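Local coordinates for protein FdxN element excision controlling factor XisI (Anabaena variabilis ATCC 29413, PDB 2NVM) that probably helps control, together with XisF and XisH, the site-specific excision of the fdxN element that rearranges nitrogen-fixation genes, at residues 9-14 against 101-106; 46-51 against 57-62; 74-79 against 83-88; 93-98 against 108-113. All coordinates share one frame; numbering follows the deposited sequence.

Contact 1: residues 9-14 against 101-106; sequences RHTIQE and AGIPQT
T11, on helix 4-23, meets A101 and I103 where a Schellman motif ends helix 93-100, so the contact joins the two helices that lie on the same face of the sheet. The apolar part is small and tight. The methyl CG2 of T11 does most of the touching: it stands 3.4 Å from CD1 of I103, tip to tip, and 3.5 Å from CB of A101, both closer than usual for carbon pairs. With OG1 of T11 beside the backbone N (chi1 -60°), CG2 falls anti to that N and points to the loop. I103 is extended along CG1 and CD1 (chi2 -179°), long enough to bridge the gap, whereas alanine is short enough to let the helices come close.

OG1 of T11 bonds back to the carbonyl O of H7, one turn earlier in its own helix, so a threonine can be buried here with its hydroxyl satisfied. Carbonyl O of A101 accepts a hydrogen bond from H7 NE2. In the capping turn G102 takes the positive phi of 73° that glycine adopts readily, its N bonds to L99 O, and I103 N bonds to M98 O.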
loop_
_atom_site.group_PDB
_atom_site.type_symbol
_atom_site.label_atom_id
_atom_site.label_comp_id
_atom_site.label_asym_id
_atom_site.label_seq_id
_atom_site.Cartn_x
_atom_site.Cartn_y
_atom_site.Cartn_z
ATOM N N ARG B 9 -4.577 16.109 -2.900
ATOM C CA ARG B 9 -5.278 14.826 -2.663
ATOM C C ARG B 9 -6.086 14.413 -3.889
ATOM O O ARG B 9 -5.921 13.307 -4.382
ATOM C CB ARG B 9 -6.214 14.886 -1.440
ATOM C CG ARG B 9 -5.514 14.854 -0.099
ATOM C CD ARG B 9 -6.544 14.806 1.006
ATOM N NE ARG B 9 -5.953 14.622 2.335
ATOM C CZ ARG B 9 -5.583 15.582 3.196
ATOM N NH1 ARG B 9 -5.741 16.887 2.944
ATOM N NH2 ARG B 9 -5.062 15.213 4.374
ATOM N N HIS B 10 -6.934 15.330 -4.364
ATOM C CA HIS B 10 -7.775 15.138 -5.567
ATOM C C HIS B 10 -6.927 14.793 -6.793
ATOM O O HIS B 10 -7.248 13.836 -7.507
ATOM C CB HIS B 10 -8.625 16.400 -5.827
ATOM C CG HIS B 10 -9.439 16.364 -7.091
ATOM N ND1 HIS B 10 -10.646 15.700 -7.189
ATOM C CD2 HIS B 10 -9.242 16.961 -8.295
ATOM C CE1 HIS B 10 -11.143 15.866 -8.404
ATOM N NE2 HIS B 10 -10.313 16.630 -9.094
ATOM N N THR B 11 -5.839 15.547 -6.984
ATOM C CA THR B 11 -4.919 15.371 -8.114
ATOM C C THR B 11 -4.293 13.978 -8.138
ATOM O O THR B 11 -4.433 13.261 -9.126
ATOM C CB THR B 11 -3.786 16.460 -8.112
ATOM O OG1 THR B 11 -4.374 17.756 -8.202
ATOM C CG2 THR B 11 -2.816 16.305 -9.293
ATOM N N ILE B 12 -3.683 13.577 -7.031
ATOM C CA ILE B 12 -2.983 12.287 -6.984
ATOM C C ILE B 12 -3.981 11.093 -6.985
ATOM O O ILE B 12 -3.651 10.048 -7.539
ATOM C CB ILE B 12 -1.734 12.260 -5.965
ATOM C CG1 ILE B 12 -2.041 11.644 -4.629
ATOM C CG2 ILE B 12 -0.982 13.593 -5.914
ATOM C CD1 ILE B 12 -2.018 10.140 -4.739
ATOM N N GLN B 13 -5.189 11.257 -6.431
ATOM C CA GLN B 13 -6.227 10.205 -6.498
ATOM C C GLN B 13 -6.741 10.021 -7.932
ATOM O O GLN B 13 -6.934 8.888 -8.377
ATOM C CB GLN B 13 -7.377 10.474 -5.531
ATOM C CG GLN B 13 -6.933 10.279 -4.090
ATOM C CD GLN B 13 -7.993 10.663 -3.098
ATOM O OE1 GLN B 13 -7.834 11.637 -2.345
ATOM N NE2 GLN B 13 -9.112 9.929 -3.115
ATOM N N GLU B 14 -6.925 11.139 -8.643
ATOM C CA GLU B 14 -7.339 11.147 -10.042
ATOM C C GLU B 14 -6.224 10.520 -10.905
ATOM O O GLU B 14 -6.527 9.753 -11.806
ATOM C CB GLU B 14 -7.646 12.588 -10.498
ATOM C CG GLU B 14 -8.364 12.740 -11.837
ATOM C CD GLU B 14 -8.556 14.215 -12.270
ATOM O OE1 GLU B 14 -9.519 14.482 -13.029
ATOM O OE2 GLU B 14 -7.762 15.105 -11.856
ATOM N N ALA B 101 -1.611 19.915 -13.458
ATOM C CA ALA B 101 -2.567 20.223 -12.378
ATOM C C ALA B 101 -2.090 21.394 -11.469
ATOM O O ALA B 101 -2.673 21.599 -10.421
ATOM C CB ALA B 101 -2.869 18.964 -11.537
ATOM N N GLY B 102 -1.054 22.152 -11.854
ATOM C CA GLY B 102 -0.554 23.288 -11.068
ATOM C C GLY B 102 0.208 22.951 -9.800
ATOM O O GLY B 102 0.262 23.772 -8.884
ATOM N N ILE B 103 0.789 21.752 -9.740
ATOM C CA ILE B 103 1.597 21.319 -8.607
ATOM C C ILE B 103 3.003 21.742 -9.039
ATOM O O ILE B 103 3.461 21.305 -10.106
ATOM C CB ILE B 103 1.529 19.789 -8.358
ATOM C CG1 ILE B 103 0.071 19.347 -8.160
ATOM C CG2 ILE B 103 2.392 19.392 -7.137
ATOM C CD1 ILE B 103 -0.115 17.865 -7.888
ATOM N N PRO B 104 3.683 22.608 -8.249
ATOM C CA PRO B 104 5.042 23.015 -8.631
ATOM C C PRO B 104 6.041 21.878 -8.379
ATOM O O PRO B 104 5.801 21.033 -7.491
ATOM C CB PRO B 104 5.319 24.214 -7.716
ATOM C CG PRO B 104 4.557 23.906 -6.492
ATOM C CD PRO B 104 3.292 23.228 -6.969
ATOM N N GLN B 105 7.134 21.867 -9.156
ATOM C CA GLN B 105 8.216 20.853 -9.035
ATOM C C GLN B 105 8.853 20.799 -7.636
ATOM O O GLN B 105 9.316 19.737 -7.222
ATOM C CB GLN B 105 9.315 21.045 -10.092
ATOM C CG GLN B 105 8.853 20.897 -11.533
ATOM N N THR B 106 8.852 21.936 -6.923
ATOM C CA THR B 106 9.357 22.022 -5.539
ATOM C C THR B 106 8.515 21.239 -4.514
ATOM O O THR B 106 9.004 21.022 -3.401
ATOM C CB THR B 106 9.505 23.491 -5.041
ATOM O OG1 THR B 106 8.222 24.132 -5.004
ATOM C CG2 THR B 106 10.456 24.270 -5.943
#

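Contact 2: residues 46-51 against 57-62; sequences RLIIDE and LWLCCG
The shortest polar bond runs from I48 N to L57 O, 2.7 Å, and L57 N returns to I48 O at 2.8 Å. With the second hydrogen-bonded pair, R46 and L59, this makes a regular antiparallel ladder; R46 N to L59 O is 2.8 Å and almost straight at 168°. Between them L47 and W58 form a non-hydrogen-bonded pair, in which L47 CD1 lies 3.9 Å from W58 CB on the helix-facing side.

On the other side of the sheet, R46, in the conformer described, drapes its aliphatic part over L59, R46 CD against L59 CD1 at 3.7 Å. The bend at chi2 (86°) carries the guanidinium to C61, whose CB sits over one face near the rim, 3.5 Å from R46 NH1. A long, partly apolar side chain suits this place: its methylenes cover a leucine while its charged end serves the dimer, NH1 bonding to Y75 OH of the second subunit. I48 and L57 lie side by side beyond it, where I48 meets I48 of the second subunit.

The hairpin 44-50/55-61 forms one margin of the sheet within the chain, with strand 67-79 bonded along the far side of 55-61 and helix 4-23 packed over I49 and W58.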
loop_
_atom_site.group_PDB
_atom_site.type_symbol
_atom_site.label_atom_id
_atom_site.label_comp_id
_atom_site.label_asym_id
_atom_site.label_seq_id
_atom_site.Cartn_x
_atom_site.Cartn_y
_atom_site.Cartn_z
ATOM N N ARG B 46 -4.603 -4.482 -7.246
ATOM C CA ARG B 46 -5.413 -3.952 -6.136
ATOM C C ARG B 46 -4.999 -2.495 -5.896
ATOM O O ARG B 46 -3.806 -2.169 -5.952
ATOM C CB ARG B 46 -5.234 -4.721 -4.807
ATOM C CG ARG B 46 -5.654 -6.208 -4.758
ATOM C CD ARG B 46 -4.552 -7.141 -5.218
ATOM N NE ARG B 46 -4.941 -8.564 -5.197
ATOM C CZ ARG B 46 -4.798 -9.428 -4.178
ATOM N NH1 ARG B 46 -4.275 -9.064 -3.013
ATOM N NH2 ARG B 46 -5.198 -10.692 -4.325
ATOM N N LEU B 47 -5.982 -1.643 -5.607
ATOM C CA LEU B 47 -5.794 -0.212 -5.343
ATOM C C LEU B 47 -6.069 -0.008 -3.853
ATOM O O LEU B 47 -7.057 -0.545 -3.344
ATOM C CB LEU B 47 -6.765 0.596 -6.217
ATOM C CG LEU B 47 -6.500 2.082 -6.445
ATOM C CD1 LEU B 47 -5.117 2.294 -7.051
ATOM C CD2 LEU B 47 -7.603 2.675 -7.365
ATOM N N ILE B 48 -5.183 0.723 -3.158
ATOM C CA ILE B 48 -5.306 0.954 -1.705
ATOM C C ILE B 48 -5.121 2.454 -1.471
ATOM O O ILE B 48 -3.988 2.973 -1.466
ATOM C CB ILE B 48 -4.295 0.090 -0.862
ATOM C CG1 ILE B 48 -4.149 -1.335 -1.435
ATOM C CG2 ILE B 48 -4.692 0.091 0.646
ATOM C CD1 ILE B 48 -3.255 -2.249 -0.643
ATOM N N ILE B 49 -6.245 3.145 -1.315
ATOM C CA ILE B 49 -6.297 4.590 -1.103
ATOM C C ILE B 49 -6.669 4.867 0.358
ATOM O O ILE B 49 -7.683 4.396 0.822
ATOM C CB ILE B 49 -7.372 5.255 -2.029
ATOM C CG1 ILE B 49 -7.185 4.858 -3.513
ATOM C CG2 ILE B 49 -7.403 6.775 -1.839
ATOM C CD1 ILE B 49 -5.866 5.181 -4.104
ATOM N N ASP B 50 -5.840 5.655 1.041
ATOM C CA ASP B 50 -6.059 6.067 2.426
ATOM C C ASP B 50 -5.930 7.597 2.467
ATOM O O ASP B 50 -4.825 8.131 2.557
ATOM C CB ASP B 50 -5.057 5.355 3.349
ATOM C CG ASP B 50 -5.360 5.537 4.833
ATOM O OD1 ASP B 50 -6.056 6.474 5.284
ATOM O OD2 ASP B 50 -4.885 4.668 5.566
ATOM N N GLU B 51 -7.079 8.271 2.384
ATOM C CA GLU B 51 -7.161 9.748 2.413
ATOM C C GLU B 51 -6.781 10.328 3.784
ATOM O O GLU B 51 -6.148 11.379 3.840
ATOM C CB GLU B 51 -8.566 10.247 2.037
ATOM C CG GLU B 51 -9.097 9.791 0.677
ATOM N N LEU B 57 -1.653 3.638 -2.944
ATOM C CA LEU B 57 -0.863 2.548 -3.494
ATOM C C LEU B 57 -1.617 1.614 -4.432
ATOM O O LEU B 57 -2.776 1.319 -4.228
ATOM C CB LEU B 57 -0.242 1.794 -2.321
ATOM C CG LEU B 57 0.734 0.642 -2.633
ATOM C CD1 LEU B 57 1.991 0.717 -1.769
ATOM C CD2 LEU B 57 0.030 -0.718 -2.564
ATOM N N TRP B 58 -0.904 1.174 -5.458
ATOM C CA TRP B 58 -1.349 0.251 -6.461
ATOM C C TRP B 58 -0.309 -0.862 -6.484
ATOM O O TRP B 58 0.884 -0.606 -6.718
ATOM C CB TRP B 58 -1.491 0.987 -7.817
ATOM C CG TRP B 58 -1.632 0.142 -9.041
ATOM C CD1 TRP B 58 -2.138 -1.126 -9.114
ATOM C CD2 TRP B 58 -1.411 0.559 -10.399
ATOM N NE1 TRP B 58 -2.165 -1.547 -10.412
ATOM C CE2 TRP B 58 -1.730 -0.547 -11.230
ATOM C CE3 TRP B 58 -0.943 1.746 -10.996
ATOM C CZ2 TRP B 58 -1.598 -0.513 -12.636
ATOM C CZ3 TRP B 58 -0.808 1.791 -12.416
ATOM C CH2 TRP B 58 -1.133 0.657 -13.214
ATOM N N LEU B 59 -0.779 -2.085 -6.219
ATOM C CA LEU B 59 0.047 -3.281 -6.255
ATOM C C LEU B 59 -0.645 -4.398 -6.997
ATOM O O LEU B 59 -1.834 -4.307 -7.276
ATOM C CB LEU B 59 0.398 -3.724 -4.827
ATOM C CG LEU B 59 -0.665 -4.109 -3.783
ATOM C CD1 LEU B 59 -1.485 -5.317 -4.136
ATOM C CD2 LEU B 59 0.063 -4.396 -2.467
ATOM N N CYS B 60 0.122 -5.428 -7.331
ATOM C CA CYS B 60 -0.410 -6.674 -7.891
ATOM C C CYS B 60 -0.009 -7.798 -6.920
ATOM O O CYS B 60 1.069 -7.769 -6.320
ATOM C CB CYS B 60 0.025 -6.933 -9.326
ATOM S SG CYS B 60 1.708 -7.185 -9.543
ATOM N N CYS B 61 -0.907 -8.749 -6.737
ATOM C CA CYS B 61 -0.693 -9.852 -5.824
ATOM C C CYS B 61 -1.431 -11.110 -6.273
ATOM O O CYS B 61 -2.570 -11.033 -6.752
ATOM C CB CYS B 61 -1.127 -9.417 -4.418
ATOM S SG CYS B 61 -0.914 -10.605 -3.105
ATOM N N GLY B 62 -0.753 -12.244 -6.122
ATOM C CA GLY B 62 -1.275 -13.566 -6.459
ATOM C C GLY B 62 -0.177 -14.587 -6.694
ATOM O O GLY B 62 0.950 -14.422 -6.196
#

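Contact 3: residues 74-79 against 83-88; sequences LYLQIQ and IWIEED
E86 lays CG over one face of the Y75 ring, a CH-pi contact 4.1 Å from the centroid, while E86 CB sits outside the rim, 3.4 Å from Y75 CD2. With chi2 at -70° the chain bends, so the carboxylate swings past the ring toward Q77, where E86 OE2 takes a weak hydrogen bond from Q77 NE2 at 2.8 Å. A glutamate suits both tasks, having methylenes to spread on an aromatic and a charge beyond them; OE1 forms a salt bridge with R68 of the second subunit, which probably favours the ionised state. The Y75 hydroxyl and the Q77 OE1 are both held by Q55.

W84 pairs with Q77 across the strands and is covered on one face by two amides, Q77 NE2 and Q79 NE2, each toward the rim. The Q79 amide stands nearly upright, its plane 81° from the ring, with Q79 NE2 3.6 Å from W84 CE2.

The strands belong to the hairpin 67-79/82-87, and their register slips by one residue at a classic beta bulge. E86 and E87 both face Y75, whose O accepts from E86 N at 2.9 Å and from E87 N at 3.2 Å. The slip puts E86 over the ring, while E87 reaches Q70 of the second subunit. Beyond the bulge the ladder is regular again, W84 N meeting Q77 O at 2.7 Å.

The face opposite Y75 and W84 is aliphatic, as befits a surface under helices 4-23 and 93-100. There L76 CD2 nestles against both CG1 and CG2 of I85, while I78 and I83 pair more loosely.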
loop_
_atom_site.group_PDB
_atom_site.type_symbol
_atom_site.label_atom_id
_atom_site.label_comp_id
_atom_site.label_asym_id
_atom_site.label_seq_id
_atom_site.Cartn_x
_atom_site.Cartn_y
_atom_site.Cartn_z
ATOM N N LEU B 74 2.754 1.375 -8.198
ATOM C CA LEU B 74 2.742 2.822 -8.012
ATOM C C LEU B 74 2.410 3.126 -6.565
ATOM O O LEU B 74 1.429 2.586 -6.033
ATOM C CB LEU B 74 1.707 3.425 -8.975
ATOM C CG LEU B 74 1.576 4.925 -9.275
ATOM C CD1 LEU B 74 2.887 5.547 -9.671
ATOM C CD2 LEU B 74 0.562 5.117 -10.412
ATOM N N TYR B 75 3.247 3.955 -5.934
ATOM C CA TYR B 75 3.089 4.331 -4.543
ATOM C C TYR B 75 3.403 5.817 -4.372
ATOM O O TYR B 75 4.507 6.274 -4.680
ATOM C CB TYR B 75 3.941 3.411 -3.623
ATOM C CG TYR B 75 3.951 3.768 -2.147
ATOM C CD1 TYR B 75 2.807 4.314 -1.500
ATOM C CD2 TYR B 75 5.069 3.463 -1.348
ATOM C CE1 TYR B 75 2.821 4.640 -0.136
ATOM C CE2 TYR B 75 5.094 3.775 0.013
ATOM C CZ TYR B 75 3.950 4.359 0.615
ATOM O OH TYR B 75 3.928 4.666 1.948
ATOM N N LEU B 76 2.403 6.540 -3.873
ATOM C CA LEU B 76 2.464 7.973 -3.635
ATOM C C LEU B 76 1.978 8.283 -2.228
ATOM O O LEU B 76 1.051 7.624 -1.731
ATOM C CB LEU B 76 1.548 8.700 -4.630
ATOM C CG LEU B 76 1.718 8.408 -6.125
ATOM C CD1 LEU B 76 0.692 9.157 -6.932
ATOM C CD2 LEU B 76 3.079 8.795 -6.602
ATOM N N GLN B 77 2.630 9.243 -1.583
ATOM C CA GLN B 77 2.210 9.759 -0.285
ATOM C C GLN B 77 2.394 11.287 -0.221
ATOM O O GLN B 77 3.247 11.839 -0.921
ATOM C CB GLN B 77 2.888 9.064 0.911
ATOM C CG GLN B 77 4.397 9.234 1.018
ATOM C CD GLN B 77 5.009 9.005 2.389
ATOM O OE1 GLN B 77 4.334 8.729 3.392
ATOM N NE2 GLN B 77 6.323 9.183 2.447
ATOM N N ILE B 78 1.563 11.943 0.592
ATOM C CA ILE B 78 1.640 13.375 0.834
ATOM C C ILE B 78 2.209 13.456 2.250
ATOM O O ILE B 78 1.606 12.919 3.182
ATOM C CB ILE B 78 0.295 14.129 0.702
ATOM C CG1 ILE B 78 -0.394 13.804 -0.648
ATOM C CG2 ILE B 78 0.550 15.625 0.840
ATOM C CD1 ILE B 78 -1.746 14.437 -0.828
ATOM N N GLN B 79 3.376 14.090 2.381
ATOM C CA GLN B 79 4.094 14.238 3.650
ATOM C C GLN B 79 4.713 15.642 3.755
ATOM O O GLN B 79 5.491 16.033 2.877
ATOM C CB GLN B 79 5.178 13.175 3.711
ATOM C CG GLN B 79 5.936 13.098 5.033
ATOM C CD GLN B 79 6.851 11.879 5.117
ATOM O OE1 GLN B 79 6.790 11.131 6.092
ATOM N NE2 GLN B 79 7.670 11.652 4.078
ATOM N N ILE B 83 4.310 15.948 -2.276
ATOM C CA ILE B 83 3.954 14.674 -2.898
ATOM C C ILE B 83 5.252 13.891 -3.071
ATOM O O ILE B 83 6.168 14.358 -3.728
ATOM C CB ILE B 83 3.235 14.887 -4.272
ATOM C CG1 ILE B 83 1.891 15.625 -4.049
ATOM C CG2 ILE B 83 3.019 13.560 -5.009
ATOM C CD1 ILE B 83 1.201 16.072 -5.301
ATOM N N TRP B 84 5.307 12.705 -2.466
ATOM C CA TRP B 84 6.449 11.790 -2.535
ATOM C C TRP B 84 6.080 10.667 -3.481
ATOM O O TRP B 84 5.135 9.958 -3.195
ATOM C CB TRP B 84 6.746 11.200 -1.158
ATOM C CG TRP B 84 7.442 12.114 -0.253
ATOM C CD1 TRP B 84 6.945 13.231 0.341
ATOM C CD2 TRP B 84 8.789 11.986 0.179
ATOM N NE1 TRP B 84 7.913 13.832 1.109
ATOM C CE2 TRP B 84 9.056 13.081 1.042
ATOM C CE3 TRP B 84 9.808 11.050 -0.079
ATOM C CZ2 TRP B 84 10.318 13.272 1.652
ATOM C CZ3 TRP B 84 11.053 11.221 0.524
ATOM C CH2 TRP B 84 11.301 12.331 1.390
ATOM N N ILE B 85 6.798 10.530 -4.596
ATOM C CA ILE B 85 6.599 9.426 -5.553
ATOM C C ILE B 85 7.624 8.382 -5.092
ATOM O O ILE B 85 8.822 8.508 -5.371
ATOM C CB ILE B 85 6.797 9.822 -7.024
ATOM C CG1 ILE B 85 5.927 11.047 -7.390
ATOM C CG2 ILE B 85 6.490 8.609 -7.923
ATOM C CD1 ILE B 85 6.111 11.537 -8.828
ATOM N N GLU B 86 7.137 7.402 -4.322
ATOM C CA GLU B 86 7.957 6.307 -3.765
ATOM C C GLU B 86 8.195 5.160 -4.751
ATOM O O GLU B 86 9.152 4.433 -4.616
ATOM C CB GLU B 86 7.292 5.737 -2.512
ATOM C CG GLU B 86 6.937 6.742 -1.386
ATOM C CD GLU B 86 8.110 7.346 -0.635
ATOM O OE1 GLU B 86 9.274 7.269 -1.060
ATOM O OE2 GLU B 86 7.861 7.972 0.405
ATOM N N GLU B 87 7.284 4.948 -5.689
ATOM C CA GLU B 87 7.418 3.898 -6.701
ATOM C C GLU B 87 6.606 4.358 -7.892
ATOM O O GLU B 87 5.485 4.849 -7.709
ATOM C CB GLU B 87 6.912 2.549 -6.159
ATOM C CG GLU B 87 7.050 1.341 -7.115
ATOM C CD GLU B 87 8.498 1.015 -7.529
ATOM O OE1 GLU B 87 9.374 0.954 -6.647
ATOM O OE2 GLU B 87 8.748 0.796 -8.745
ATOM N N ASP B 88 7.184 4.214 -9.086
ATOM C CA ASP B 88 6.591 4.655 -10.326
ATOM C C ASP B 88 6.819 3.630 -11.433
ATOM O O ASP B 88 7.952 3.184 -11.623
ATOM C CB ASP B 88 7.264 5.992 -10.734
ATOM C CG ASP B 88 6.695 6.596 -12.041
ATOM O OD1 ASP B 88 5.479 6.473 -12.284
ATOM O OD2 ASP B 88 7.469 7.203 -12.810
#

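Contact 4: residues 93-98 against 108-113; sequences AIVDEM and IILGFH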
loop_
_atom_site.group_PDB
_atom_site.type_symbol
_atom_site.label_atom_id
_atom_site.label_comp_id
_atom_site.label_asym_id
_atom_site.label_seq_id
_atom_site.Cartn_x
_atom_site.Cartn_y
_atom_site.Cartn_z
ATOM N N ALA B 93 5.658 9.734 -16.431
ATOM C CA ALA B 93 4.463 10.284 -17.123
ATOM C C ALA B 93 3.499 10.940 -16.110
ATOM O O ALA B 93 2.867 11.933 -16.441
ATOM C CB ALA B 93 3.731 9.216 -17.943
ATOM N N ILE B 94 3.432 10.398 -14.884
ATOM C CA ILE B 94 2.599 10.956 -13.798
ATOM C C ILE B 94 3.059 12.351 -13.320
ATOM O O ILE B 94 2.241 13.096 -12.804
ATOM C CB ILE B 94 2.446 9.994 -12.556
ATOM C CG1 ILE B 94 3.756 9.779 -11.784
ATOM C CG2 ILE B 94 1.838 8.632 -12.973
ATOM C CD1 ILE B 94 3.530 8.913 -10.533
ATOM N N VAL B 95 4.357 12.665 -13.446
ATOM C CA VAL B 95 4.898 13.993 -13.081
ATOM C C VAL B 95 4.316 15.083 -13.987
ATOM O O VAL B 95 3.965 16.149 -13.491
ATOM C CB VAL B 95 6.453 14.034 -13.065
ATOM C CG1 VAL B 95 6.989 15.466 -13.051
ATOM C CG2 VAL B 95 6.979 13.238 -11.884
ATOM N N ASP B 96 4.220 14.795 -15.291
ATOM C CA ASP B 96 3.621 15.703 -16.273
ATOM C C ASP B 96 2.182 16.043 -15.885
ATOM O O ASP B 96 1.791 17.205 -15.939
ATOM C CB ASP B 96 3.645 15.107 -17.696
ATOM C CG ASP B 96 5.056 15.006 -18.276
ATOM O OD1 ASP B 96 5.790 16.022 -18.260
ATOM O OD2 ASP B 96 5.409 13.917 -18.789
ATOM N N GLU B 97 1.430 15.029 -15.446
ATOM C CA GLU B 97 0.041 15.230 -15.005
ATOM C C GLU B 97 -0.068 16.131 -13.765
ATOM O O GLU B 97 -0.963 16.980 -13.708
ATOM C CB GLU B 97 -0.701 13.890 -14.892
ATOM C CG GLU B 97 -0.799 13.232 -16.303
ATOM C CD GLU B 97 -1.822 12.144 -16.426
ATOM O OE1 GLU B 97 -2.098 11.454 -15.430
ATOM O OE2 GLU B 97 -2.354 11.966 -17.540
HETATM N N MSE B 98 0.890 16.011 -12.847
HETATM C CA MSE B 98 0.944 16.851 -11.635
HETATM C C MSE B 98 1.276 18.314 -11.972
HETATM O O MSE B 98 0.633 19.214 -11.431
HETATM C CB MSE B 98 1.951 16.308 -10.614
HETATM C CG MSE B 98 1.579 14.956 -10.035
HETATM SE SE MSE B 98 3.025 14.264 -8.960
HETATM C CE MSE B 98 2.320 12.497 -8.651
ATOM N N ILE B 108 7.125 18.133 -5.366
ATOM C CA ILE B 108 7.215 16.757 -5.877
ATOM C C ILE B 108 8.606 16.213 -5.472
ATOM O O ILE B 108 9.599 16.829 -5.796
ATOM C CB ILE B 108 7.065 16.691 -7.430
ATOM C CG1 ILE B 108 5.713 17.277 -7.879
ATOM C CG2 ILE B 108 7.205 15.245 -7.935
ATOM C CD1 ILE B 108 5.465 17.240 -9.386
ATOM N N ILE B 109 8.654 15.084 -4.766
ATOM C CA ILE B 109 9.908 14.424 -4.346
ATOM C C ILE B 109 9.937 13.016 -4.936
ATOM O O ILE B 109 8.971 12.254 -4.777
ATOM C CB ILE B 109 10.037 14.317 -2.803
ATOM C CG1 ILE B 109 9.973 15.712 -2.172
ATOM C CG2 ILE B 109 11.350 13.613 -2.414
ATOM C CD1 ILE B 109 10.102 15.729 -0.700
ATOM N N LEU B 110 11.040 12.680 -5.606
ATOM C CA LEU B 110 11.243 11.346 -6.148
ATOM C C LEU B 110 11.913 10.536 -5.058
ATOM O O LEU B 110 13.138 10.480 -4.960
ATOM C CB LEU B 110 12.035 11.355 -7.457
ATOM C CG LEU B 110 11.409 12.193 -8.573
ATOM C CD1 LEU B 110 12.285 12.058 -9.820
ATOM C CD2 LEU B 110 9.927 11.820 -8.881
ATOM N N GLY B 111 11.068 9.949 -4.202
ATOM C CA GLY B 111 11.465 9.072 -3.109
ATOM C C GLY B 111 12.228 7.857 -3.591
ATOM O O GLY B 111 13.113 7.395 -2.898
ATOM N N PHE B 112 11.893 7.347 -4.784
ATOM C CA PHE B 112 12.649 6.239 -5.407
ATOM C C PHE B 112 14.078 6.633 -5.869
ATOM O O PHE B 112 14.844 5.747 -6.224
ATOM C CB PHE B 112 11.861 5.529 -6.520
ATOM C CG PHE B 112 11.675 6.328 -7.762
ATOM C CD1 PHE B 112 12.594 6.227 -8.818
ATOM C CD2 PHE B 112 10.551 7.132 -7.927
ATOM C CE1 PHE B 112 12.408 6.959 -10.005
ATOM C CE2 PHE B 112 10.349 7.856 -9.106
ATOM C CZ PHE B 112 11.284 7.775 -10.148
ATOM N N HIS B 113 14.401 7.934 -5.975
ATOM C CA HIS B 113 15.793 8.368 -6.226
ATOM C C HIS B 113 16.467 8.448 -4.850
ATOM O O HIS B 113 15.829 8.790 -3.891
ATOM C CB HIS B 113 15.907 9.726 -6.918
ATOM C CG HIS B 113 15.534 9.717 -8.365
ATOM N ND1 HIS B 113 15.624 8.591 -9.155
ATOM C CD2 HIS B 113 15.257 10.739 -9.207
ATOM C CE1 HIS B 113 15.307 8.901 -10.397
ATOM N NE2 HIS B 113 15.091 10.200 -10.458
#
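I108 reaches across to M98 and V95 within a beta-alpha-beta unit, in which helix 93-100 connects strand 82-87 to the parallel strand 108-110. The helix and strand segments run nearly antiparallel, at 169°, with their axes 11.0 Å apart, a distance that side chains span.

From CB, the I108 side chain sends CG1 toward the helix, anti to the carbonyl carbon with chi1 at -59°. I108 CG1 comes within 4.2 Å of SE of M98. The chain then continues extended to CD1, the atom that carries the contact: it lies 3.8 Å from M98 CB and 3.9 Å from M98 SE, the two side chains crossing at a slant, and 4.3 Å from V95 CG1. A beta-branched residue fits a strand, and its longer branch spans the distance to the helix.

The long unbranched chain at this methionine position (selenomethionine in the crystal) runs on over I83 and L76 of neighbouring strands and against I15 of helix 4-23. V95, on the same helix, packs against I85. All these groups are apolar and buried, consistent with a hydrophobic core layer. Further along the chain, V95 CG2 lies 4.4 Å from L110 CD2.

Along the chain contact 2 closes before contact 3 opens, and both lie within the loop closed by contact 1; contact 4 alternates with contact 1, the two joined at the end of helix 93-100, where I103 N bonds to M98 O. Contacts 2, 3 and 4 reach one mixed sheet: strands 55-61 and 67-79 join contacts 2 and 3, centres 13 Å apart, while strands 82-87 and 108-110 join contacts 3 and 4, centres 8 Å apart. Contact 1 ties together the two helices over that sheet, meeting contact 3 through I12, I83 and I103. The face away from the helices, in contacts 2 and 3, packs against the second subunit, which contact 4 also reaches through G111.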